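Local coordinates for uncharacterized protein DUF1344 (Bacteroides vulgatus ATCC 8482, PDB 3K6O) that is of unknown function but belongs to the NigD-like family, pairing an N-terminal OB domain with a C-terminal beta sandwich, and is probably a lipoprotein, at residues T16-V22 with E57-Y63; V85-I90 with M169-L174; M111-D115 with Y201-L207. All coordinates share one frame. Residues are numbered along the deposited sequence.

Contact 1: T16-V22 with E57-Y63; sequences TIAMATV and ERIFGNY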
loop_
_atom_site.group_PDB
_atom_site.type_symbol
_atom_site.label_atom_id
_atom_site.label_comp_id
_atom_site.label_asym_id
_atom_site.label_seq_id
_atom_site.Cartn_x
_atom_site.Cartn_y
_atom_site.Cartn_z
ATOM N N THR A 16 17.821 1.021 3.848
ATOM C CA THR A 16 16.482 0.624 4.208
ATOM C C THR A 16 15.619 0.648 2.974
ATOM O O THR A 16 15.565 1.654 2.290
ATOM C CB THR A 16 15.891 1.602 5.208
ATOM O OG1 THR A 16 16.744 1.675 6.367
ATOM C CG2 THR A 16 14.466 1.212 5.580
ATOM N N ILE A 17 14.935 -0.463 2.691
ATOM C CA ILE A 17 13.944 -0.485 1.654
ATOM C C ILE A 17 12.564 -0.394 2.329
ATOM O O ILE A 17 12.129 -1.361 2.977
ATOM C CB ILE A 17 14.028 -1.762 0.782
ATOM C CG1 ILE A 17 15.449 -1.980 0.235
ATOM C CG2 ILE A 17 13.021 -1.674 -0.364
ATOM C CD1 ILE A 17 16.025 -0.789 -0.560
ATOM N N ALA A 18 11.866 0.734 2.152
ATOM C CA ALA A 18 10.562 0.920 2.803
ATOM C C ALA A 18 9.638 1.882 2.072
ATOM O O ALA A 18 10.077 2.699 1.258
ATOM C CB ALA A 18 10.728 1.352 4.268
HETATM N N MSE A 19 8.349 1.777 2.394
HETATM C CA MSE A 19 7.342 2.692 1.886
HETATM C C MSE A 19 7.549 4.096 2.446
HETATM O O MSE A 19 8.131 4.286 3.529
HETATM C CB MSE A 19 5.946 2.222 2.280
HETATM C CG MSE A 19 5.561 0.844 1.761
HETATM SE SE MSE A 19 5.126 0.909 -0.122
HETATM C CE MSE A 19 4.043 2.381 -0.285
ATOM N N ALA A 20 7.071 5.078 1.695
ATOM C CA ALA A 20 6.979 6.421 2.179
ATOM C C ALA A 20 5.944 7.197 1.395
ATOM O O ALA A 20 5.555 6.825 0.295
ATOM C CB ALA A 20 8.363 7.116 2.108
ATOM N N THR A 21 5.484 8.286 1.971
ATOM C CA THR A 21 4.569 9.168 1.291
ATOM C C THR A 21 5.245 10.502 1.188
ATOM O O THR A 21 5.810 10.990 2.142
ATOM C CB THR A 21 3.226 9.310 2.054
ATOM O OG1 THR A 21 2.697 8.010 2.371
ATOM C CG2 THR A 21 2.179 10.064 1.188
ATOM N N VAL A 22 5.209 11.066 0.003
ATOM C CA VAL A 22 5.736 12.383 -0.254
ATOM C C VAL A 22 4.818 13.418 0.391
ATOM O O VAL A 22 3.597 13.318 0.322
ATOM C CB VAL A 22 5.822 12.636 -1.782
ATOM C CG1 VAL A 22 6.333 14.064 -2.085
ATOM C CG2 VAL A 22 6.693 11.582 -2.464
ATOM N N GLU A 57 1.846 11.452 -3.194
ATOM C CA GLU A 57 2.374 10.348 -3.949
ATOM C C GLU A 57 3.035 9.364 -2.990
ATOM O O GLU A 57 3.654 9.746 -1.982
ATOM C CB GLU A 57 3.368 10.798 -5.039
ATOM C CG GLU A 57 2.739 11.411 -6.312
ATOM C CD GLU A 57 3.765 11.636 -7.422
ATOM O OE1 GLU A 57 4.025 10.718 -8.233
ATOM O OE2 GLU A 57 4.341 12.726 -7.466
ATOM N N ARG A 58 2.947 8.098 -3.349
ATOM C CA ARG A 58 3.450 7.036 -2.526
ATOM C C ARG A 58 4.635 6.386 -3.241
ATOM O O ARG A 58 4.552 6.119 -4.454
ATOM C CB ARG A 58 2.350 6.006 -2.384
ATOM C CG ARG A 58 2.657 4.923 -1.399
ATOM C CD ARG A 58 1.900 5.090 -0.130
ATOM N NE ARG A 58 1.983 3.902 0.742
ATOM C CZ ARG A 58 2.556 3.891 1.948
ATOM N NH1 ARG A 58 3.127 4.985 2.447
ATOM N NH2 ARG A 58 2.547 2.772 2.664
ATOM N N ILE A 59 5.704 6.087 -2.493
ATOM C CA ILE A 59 6.848 5.371 -3.069
ATOM C C ILE A 59 7.274 4.150 -2.253
ATOM O O ILE A 59 7.055 4.075 -1.036
ATOM C CB ILE A 59 8.070 6.330 -3.267
ATOM C CG1 ILE A 59 8.687 6.770 -1.929
ATOM C CG2 ILE A 59 7.629 7.539 -4.058
ATOM C CD1 ILE A 59 9.990 7.590 -2.071
ATOM N N PHE A 60 7.926 3.212 -2.933
ATOM C CA PHE A 60 8.647 2.113 -2.300
ATOM C C PHE A 60 10.106 2.460 -2.583
ATOM O O PHE A 60 10.567 2.438 -3.739
ATOM C CB PHE A 60 8.195 0.789 -2.930
ATOM C CG PHE A 60 8.708 -0.445 -2.251
ATOM C CD1 PHE A 60 8.599 -0.623 -0.882
ATOM C CD2 PHE A 60 9.244 -1.474 -2.998
ATOM C CE1 PHE A 60 9.057 -1.804 -0.271
ATOM C CE2 PHE A 60 9.702 -2.645 -2.400
ATOM C CZ PHE A 60 9.598 -2.816 -1.048
ATOM N N GLY A 61 10.824 2.841 -1.536
ATOM C CA GLY A 61 12.101 3.494 -1.712
ATOM C C GLY A 61 13.277 2.828 -1.051
ATOM O O GLY A 61 13.114 1.939 -0.227
ATOM N N ASN A 62 14.465 3.284 -1.458
ATOM C CA ASN A 62 15.746 2.840 -0.956
ATOM C C ASN A 62 16.476 4.041 -0.321
ATOM O O ASN A 62 16.915 4.919 -1.034
ATOM C CB ASN A 62 16.564 2.265 -2.129
ATOM C CG ASN A 62 17.921 1.776 -1.721
ATOM O OD1 ASN A 62 18.496 2.221 -0.722
ATOM N ND2 ASN A 62 18.465 0.860 -2.504
ATOM N N TYR A 63 16.597 4.048 1.006
ATOM C CA TYR A 63 17.155 5.168 1.770
ATOM C C TYR A 63 18.407 4.769 2.509
ATOM O O TYR A 63 18.547 3.621 2.932
ATOM C CB TYR A 63 16.122 5.699 2.792
ATOM C CG TYR A 63 14.700 5.601 2.302
ATOM C CD1 TYR A 63 14.280 6.341 1.196
ATOM C CD2 TYR A 63 13.791 4.757 2.907
ATOM C CE1 TYR A 63 12.983 6.247 0.695
ATOM C CE2 TYR A 63 12.456 4.646 2.414
ATOM C CZ TYR A 63 12.081 5.397 1.300
ATOM O OH TYR A 63 10.822 5.315 0.785
#
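Two neighbouring antiparallel strands of the N-terminal OB domain meet here. T16-V22 lies along E57-Y63 in unbroken register, from T16 opposite Y63 to T21 opposite R58. The hydrogen-bonded pairs are T16-Y63, A18-G61 and A20-I59. Each is closed by two backbone bonds of 2.9 Å, such as I59 N to A20 O. V22 N to E57 O, 2.8 Å, extends the ladder.

Side chains alternate between two faces. I17, M19, T21, R58, F60 and N62 share one. F60 has chi1 in t, and its ring meets both I17 and M19. I17 CG2 sits over the ring face, 3.7 Å from F60 CZ, a CH-pi contact. M19, a selenomethionine, is m at all three chi angles. This curls its chain back so that M19 SE reaches F60 CD1 at 3.9 Å, an oblique Met-aromatic contact. F215 meets the F60 ring edge-to-face. R58 is t at chi1, and its guanidinium passes beside T21. R58 NH1 gives T21 OG1 a weak hydrogen bond of 3.1 Å. The stronger partner of R58 is D36, to which R58 NH2 makes a salt bridge.

The other face carries T16, A18, A20, I59 and Y63. Y63 has an unusual chi1 of -34°, and its ring lies back along the strands, with its hydroxyl end over G61. An ideal CB on G61 would fall 2.3 Å from Y63 OH, so the missing side chain gives that hydroxyl its place. A20 CB is 3.3 Å from Y63 OH. Y63 OH donates a hydrogen bond to A18 O at 2.8 Å, the carbonyl that also accepts from G61 N.

Contact 2: V85-I90 with M169-L174; sequences VPVQKI and MVSFKL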
loop_
_atom_site.group_PDB
_atom_site.type_symbol
_atom_site.label_atom_id
_atom_site.label_comp_id
_atom_site.label_asym_id
_atom_site.label_seq_id
_atom_site.Cartn_x
_atom_site.Cartn_y
_atom_site.Cartn_z
ATOM N N VAL A 85 4.307 3.925 -6.240
ATOM C CA VAL A 85 3.264 2.975 -5.848
ATOM C C VAL A 85 1.907 3.619 -6.060
ATOM O O VAL A 85 1.621 4.648 -5.494
ATOM C CB VAL A 85 3.468 2.534 -4.407
ATOM C CG1 VAL A 85 2.282 1.675 -3.930
ATOM C CG2 VAL A 85 4.844 1.785 -4.273
ATOM N N PRO A 86 1.051 3.014 -6.897
ATOM C CA PRO A 86 -0.264 3.610 -7.070
ATOM C C PRO A 86 -1.086 3.603 -5.787
ATOM O O PRO A 86 -1.019 2.653 -5.022
ATOM C CB PRO A 86 -0.947 2.729 -8.151
ATOM C CG PRO A 86 -0.035 1.593 -8.431
ATOM C CD PRO A 86 1.311 1.879 -7.802
ATOM N N VAL A 87 -1.849 4.667 -5.569
ATOM C CA VAL A 87 -2.697 4.811 -4.411
ATOM C C VAL A 87 -4.111 4.717 -4.908
ATOM O O VAL A 87 -4.468 5.470 -5.809
ATOM C CB VAL A 87 -2.485 6.164 -3.701
ATOM C CG1 VAL A 87 -3.542 6.310 -2.596
ATOM C CG2 VAL A 87 -1.081 6.224 -3.072
ATOM N N GLN A 88 -4.894 3.765 -4.371
ATOM C CA GLN A 88 -6.298 3.553 -4.766
ATOM C C GLN A 88 -7.252 3.836 -3.623
ATOM O O GLN A 88 -6.922 3.647 -2.440
ATOM C CB GLN A 88 -6.553 2.124 -5.314
ATOM C CG GLN A 88 -6.061 1.922 -6.696
ATOM C CD GLN A 88 -6.400 0.560 -7.294
ATOM O OE1 GLN A 88 -7.560 0.048 -7.216
ATOM N NE2 GLN A 88 -5.406 -0.024 -7.922
ATOM N N LYS A 89 -8.438 4.307 -3.982
ATOM C CA LYS A 89 -9.487 4.510 -3.008
ATOM C C LYS A 89 -10.209 3.192 -2.780
ATOM O O LYS A 89 -10.333 2.392 -3.692
ATOM C CB LYS A 89 -10.529 5.485 -3.552
ATOM C CG LYS A 89 -10.041 6.923 -3.685
ATOM C CD LYS A 89 -10.899 7.630 -4.783
ATOM C CE LYS A 89 -10.451 9.062 -5.044
ATOM N NZ LYS A 89 -9.117 9.126 -5.771
ATOM N N ILE A 90 -10.750 3.028 -1.581
ATOM C CA ILE A 90 -11.797 2.033 -1.335
ATOM C C ILE A 90 -13.044 2.352 -2.189
ATOM O O ILE A 90 -13.387 3.512 -2.433
ATOM C CB ILE A 90 -12.110 1.952 0.166
ATOM C CG1 ILE A 90 -10.890 1.347 0.885
ATOM C CG2 ILE A 90 -13.440 1.139 0.442
ATOM C CD1 ILE A 90 -10.969 1.306 2.424
HETATM N N MSE A 169 2.655 -3.530 -6.640
HETATM C CA MSE A 169 2.399 -2.994 -5.332
HETATM C C MSE A 169 1.317 -1.956 -5.471
HETATM O O MSE A 169 1.289 -1.229 -6.463
HETATM C CB MSE A 169 3.631 -2.316 -4.784
HETATM C CG MSE A 169 3.431 -1.812 -3.390
HETATM SE SE MSE A 169 3.968 -3.122 -2.056
HETATM C CE MSE A 169 5.846 -2.846 -2.572
ATOM N N VAL A 170 0.430 -1.892 -4.474
ATOM C CA VAL A 170 -0.600 -0.885 -4.402
ATOM C C VAL A 170 -0.862 -0.557 -2.926
ATOM O O VAL A 170 -0.697 -1.426 -2.025
ATOM C CB VAL A 170 -1.897 -1.386 -5.078
ATOM C CG1 VAL A 170 -2.348 -2.629 -4.380
ATOM C CG2 VAL A 170 -3.004 -0.352 -5.000
ATOM N N SER A 171 -1.254 0.694 -2.687
ATOM C CA SER A 171 -1.646 1.162 -1.369
ATOM C C SER A 171 -3.066 1.665 -1.467
ATOM O O SER A 171 -3.333 2.521 -2.293
ATOM C CB SER A 171 -0.750 2.290 -0.891
ATOM O OG SER A 171 0.508 1.800 -0.500
ATOM N N PHE A 172 -3.967 1.103 -0.646
ATOM C CA PHE A 172 -5.346 1.533 -0.565
ATOM C C PHE A 172 -5.505 2.455 0.595
ATOM O O PHE A 172 -5.168 2.089 1.680
ATOM C CB PHE A 172 -6.232 0.320 -0.353
ATOM C CG PHE A 172 -6.157 -0.678 -1.491
ATOM C CD1 PHE A 172 -6.894 -0.472 -2.638
ATOM C CD2 PHE A 172 -5.348 -1.804 -1.405
ATOM C CE1 PHE A 172 -6.840 -1.359 -3.682
ATOM C CE2 PHE A 172 -5.284 -2.730 -2.452
ATOM C CZ PHE A 172 -6.025 -2.491 -3.597
ATOM N N LYS A 173 -6.029 3.652 0.382
ATOM C CA LYS A 173 -6.335 4.537 1.482
ATOM C C LYS A 173 -7.449 3.979 2.347
ATOM O O LYS A 173 -8.553 3.717 1.854
ATOM C CB LYS A 173 -6.722 5.936 0.991
ATOM C CG LYS A 173 -5.525 6.784 0.589
ATOM C CD LYS A 173 -5.901 8.266 0.347
ATOM C CE LYS A 173 -6.102 9.034 1.692
ATOM N NZ LYS A 173 -4.936 8.829 2.611
ATOM N N LEU A 174 -7.173 3.837 3.640
ATOM C CA LEU A 174 -8.134 3.206 4.567
ATOM C C LEU A 174 -9.280 4.134 5.009
ATOM O O LEU A 174 -10.424 3.687 5.225
ATOM C CB LEU A 174 -7.403 2.618 5.750
ATOM C CG LEU A 174 -6.703 1.265 5.458
ATOM C CD1 LEU A 174 -5.790 0.820 6.621
ATOM C CD2 LEU A 174 -7.706 0.141 5.132
HETATM O O HOH W 1 -10.486 5.067 0.292
#
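V85-I90 and M169-L174 form a short parallel beta pairing at the junction of the OB domain and the beta sandwich. The bridges are V87 with S171 and Q88 with F172. The strand axes come within 4.6 Å and are inclined at 39°. The pairing is brief.

Three backbone hydrogen bonds hold it. S171 N donates to P86 O at 3.1 Å. Q88 N donates to S171 O at 2.9 Å. K173 N donates to Q88 O at 3.0 Å. Q88 thus uses both its NH and its carbonyl on this neighbour, as in a regular parallel ladder. P86 has no NH to give, but its carbonyl is used. Beyond Q88 the segments part, and a water fills the gap. It accepts from I90 N at 2.8 Å and donates to K173 O at 2.8 Å. The side-chain hydroxyl of S171 is satisfied outside the pair, by N119 and by R58 of the OB domain.

Carbon contacts back up the polar ones. V85 CG1 lies 3.7 Å from CG of the selenomethionine M169. Q88 CB lies 3.7 Å from F172 CD1. V87 CG1 lies 3.8 Å from K173 CG. I90 CD1 lies 4.4 Å from L174 CD2.

Strand 75-93 is shared between the domains. Its V85 is hydrogen-bonded through the backbone to R58 in strand 58-66, while strand 133-139 packs against Q88 and I90. On the far edge of strand 165-173, V170 and F172 pair through their backbones with V120 and L118 of the antiparallel strand 117-125.

Contact 3: M111-D115 with Y201-L207; sequences MWPSD and YIFSYPL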
loop_
_atom_site.group_PDB
_atom_site.type_symbol
_atom_site.label_atom_id
_atom_site.label_comp_id
_atom_site.label_asym_id
_atom_site.label_seq_id
_atom_site.Cartn_x
_atom_site.Cartn_y
_atom_site.Cartn_z
HETATM N N MSE A 111 0.792 -8.506 2.518
HETATM C CA MSE A 111 -0.253 -7.563 2.843
HETATM C C MSE A 111 -0.135 -7.098 4.272
HETATM O O MSE A 111 -0.037 -7.911 5.170
HETATM C CB MSE A 111 -1.642 -8.152 2.618
HETATM C CG MSE A 111 -2.799 -7.139 3.014
HETATM SE SE MSE A 111 -4.501 -8.142 3.096
HETATM C CE MSE A 111 -4.497 -8.561 1.259
ATOM N N TRP A 112 -0.189 -5.784 4.475
ATOM C CA TRP A 112 -0.167 -5.235 5.819
ATOM C C TRP A 112 -0.779 -3.848 5.835
ATOM O O TRP A 112 -0.640 -3.094 4.875
ATOM C CB TRP A 112 1.264 -5.200 6.375
ATOM C CG TRP A 112 2.119 -4.073 5.865
ATOM C CD1 TRP A 112 2.435 -2.950 6.524
ATOM C CD2 TRP A 112 2.772 -3.994 4.592
ATOM N NE1 TRP A 112 3.276 -2.172 5.764
ATOM C CE2 TRP A 112 3.480 -2.788 4.561
ATOM C CE3 TRP A 112 2.836 -4.837 3.480
ATOM C CZ2 TRP A 112 4.225 -2.376 3.449
ATOM C CZ3 TRP A 112 3.605 -4.430 2.369
ATOM C CH2 TRP A 112 4.290 -3.219 2.371
ATOM N N PRO A 113 -1.464 -3.507 6.926
ATOM C CA PRO A 113 -1.924 -2.138 7.107
ATOM C C PRO A 113 -0.862 -1.280 7.755
ATOM O O PRO A 113 -0.056 -1.773 8.531
ATOM C CB PRO A 113 -3.107 -2.295 8.072
ATOM C CG PRO A 113 -2.731 -3.463 8.930
ATOM C CD PRO A 113 -1.883 -4.389 8.034
ATOM N N SER A 114 -0.898 -0.004 7.433
ATOM C CA SER A 114 -0.196 1.033 8.130
ATOM C C SER A 114 -1.268 2.024 8.616
ATOM O O SER A 114 -2.461 1.803 8.399
ATOM C CB SER A 114 0.744 1.744 7.156
ATOM O OG SER A 114 -0.016 2.306 6.097
ATOM N N ASP A 115 -0.845 3.142 9.197
ATOM C CA ASP A 115 -1.794 4.113 9.743
ATOM C C ASP A 115 -2.774 4.573 8.690
ATOM O O ASP A 115 -3.920 4.824 9.026
ATOM C CB ASP A 115 -1.092 5.346 10.364
ATOM C CG ASP A 115 -2.012 6.154 11.349
ATOM O OD1 ASP A 115 -2.644 5.544 12.250
ATOM O OD2 ASP A 115 -2.094 7.415 11.213
ATOM N N TYR A 201 -7.548 -12.387 6.040
ATOM C CA TYR A 201 -6.407 -11.818 6.738
ATOM C C TYR A 201 -6.992 -10.988 7.890
ATOM O O TYR A 201 -7.941 -10.236 7.664
ATOM C CB TYR A 201 -5.589 -10.935 5.802
ATOM C CG TYR A 201 -4.766 -11.680 4.793
ATOM C CD1 TYR A 201 -5.372 -12.439 3.778
ATOM C CD2 TYR A 201 -3.366 -11.621 4.823
ATOM C CE1 TYR A 201 -4.608 -13.125 2.849
ATOM C CE2 TYR A 201 -2.591 -12.299 3.875
ATOM C CZ TYR A 201 -3.231 -13.046 2.906
ATOM O OH TYR A 201 -2.494 -13.709 1.976
ATOM N N ILE A 202 -6.456 -11.150 9.099
ATOM C CA ILE A 202 -6.926 -10.435 10.283
ATOM C C ILE A 202 -5.747 -9.593 10.797
ATOM O O ILE A 202 -4.655 -10.121 11.020
ATOM C CB ILE A 202 -7.401 -11.408 11.413
ATOM C CG1 ILE A 202 -8.541 -12.295 10.889
ATOM C CG2 ILE A 202 -7.857 -10.635 12.628
ATOM C CD1 ILE A 202 -8.886 -13.576 11.734
ATOM N N PHE A 203 -5.957 -8.293 10.953
ATOM C CA PHE A 203 -4.968 -7.431 11.603
ATOM C C PHE A 203 -5.624 -6.681 12.752
ATOM O O PHE A 203 -6.560 -5.913 12.532
ATOM C CB PHE A 203 -4.418 -6.415 10.614
ATOM C CG PHE A 203 -3.847 -7.027 9.364
ATOM C CD1 PHE A 203 -2.546 -7.518 9.345
ATOM C CD2 PHE A 203 -4.620 -7.127 8.213
ATOM C CE1 PHE A 203 -2.001 -8.088 8.179
ATOM C CE2 PHE A 203 -4.081 -7.689 7.036
ATOM C CZ PHE A 203 -2.779 -8.168 7.025
ATOM N N SER A 204 -5.120 -6.849 13.971
ATOM C CA SER A 204 -5.673 -6.115 15.098
ATOM C C SER A 204 -5.139 -4.696 15.133
ATOM O O SER A 204 -4.048 -4.419 14.618
ATOM C CB SER A 204 -5.349 -6.821 16.419
ATOM O OG SER A 204 -3.957 -6.849 16.621
ATOM N N TYR A 205 -5.945 -3.795 15.686
ATOM C CA TYR A 205 -5.538 -2.410 15.946
ATOM C C TYR A 205 -5.387 -2.318 17.453
ATOM O O TYR A 205 -6.164 -2.960 18.166
ATOM C CB TYR A 205 -6.623 -1.441 15.494
ATOM C CG TYR A 205 -6.810 -1.316 14.016
ATOM C CD1 TYR A 205 -5.884 -1.805 13.112
ATOM C CD2 TYR A 205 -7.905 -0.637 13.508
ATOM C CE1 TYR A 205 -6.057 -1.645 11.752
ATOM C CE2 TYR A 205 -8.085 -0.468 12.154
ATOM C CZ TYR A 205 -7.159 -0.952 11.274
ATOM O OH TYR A 205 -7.324 -0.717 9.929
ATOM N N PRO A 206 -4.412 -1.525 17.959
ATOM C CA PRO A 206 -3.474 -0.658 17.236
ATOM C C PRO A 206 -2.344 -1.433 16.554
ATOM O O PRO A 206 -2.064 -2.593 16.911
ATOM C CB PRO A 206 -2.894 0.224 18.337
ATOM C CG PRO A 206 -2.962 -0.647 19.540
ATOM C CD PRO A 206 -4.221 -1.446 19.414
ATOM N N LEU A 207 -1.718 -0.788 15.583
ATOM C CA LEU A 207 -0.546 -1.337 14.924
ATOM C C LEU A 207 0.709 -0.966 15.735
ATOM O O LEU A 207 0.942 0.225 16.011
ATOM C CB LEU A 207 -0.430 -0.768 13.522
ATOM C CG LEU A 207 -1.733 -0.951 12.695
ATOM C CD1 LEU A 207 -1.618 -0.273 11.321
ATOM C CD2 LEU A 207 -2.105 -2.407 12.583
#
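This contact belongs to the hydrophobic interior of the C-terminal beta sandwich. Strands 107-113 and 199-204 face one another across it. Their short segments run within 27° of parallel with axes 8.4 Å apart, too far for backbone pairing, so side chains do the joining.

M111, a selenomethionine, points toward the other strand between two aromatic residues. M111 SE lies over the face of the Y201 ring, 3.9 Å from Y201 CG. It meets F203 at the ring edge, with M111 SE 4.0 Å from F203 CE2. Both are Met-aromatic contacts, one by face and one by edge. V189 and V191 of strand 186-191 and L118 and V120 of strand 117-125 also touch M111, which is buried.

P113 comes next on the same side of its strand. P113 CD sits over the face of F203, 3.5 Å from F203 CD1 and the same distance from the ring centroid. This is a close CH-pi contact. F203 CZ also comes to 3.3 Å from M111 O.

After F203 the chain passes through a cis peptide bond before P206 and returns with L207. L207 CD1 lies 3.5 Å from P113 O and 3.6 Å from S114 C. L207 CD2 is 3.9 Å from P113 CG. The leucine thus covers the outer end of the contact.

The two segments share no hydrogen bonds. W112 and F203 make backbone bonds to adjacent strands, W112 with N119 and F203 with I187. The cohesion here is therefore apolar and aromatic, and it rests on the fit of the selenomethionine, proline and ring surfaces between the layers.

How the contacts relate
Contact 1 is mostly buried and lies in the OB domain. Contact 2, close to the centre of the chain, and contact 3 are only partly buried. Contacts 1 and 2 join through strands 58-66 and 75-93, which are neighbours in the sheet: R58 of contact 1 bonds to both strands of contact 2, and R58 CB packs 3.5 Å from V87 CG2. Both rely on backbone hydrogen bonds, antiparallel in one and parallel in the other. Contact 3 instead joins facing strands by side chains. It touches contact 2 through L174 CD1, 3.9 Å from S114 O, and contact 1 through M19 CG, 3.9 Å from W112 CZ2, so the two domains pack together here too.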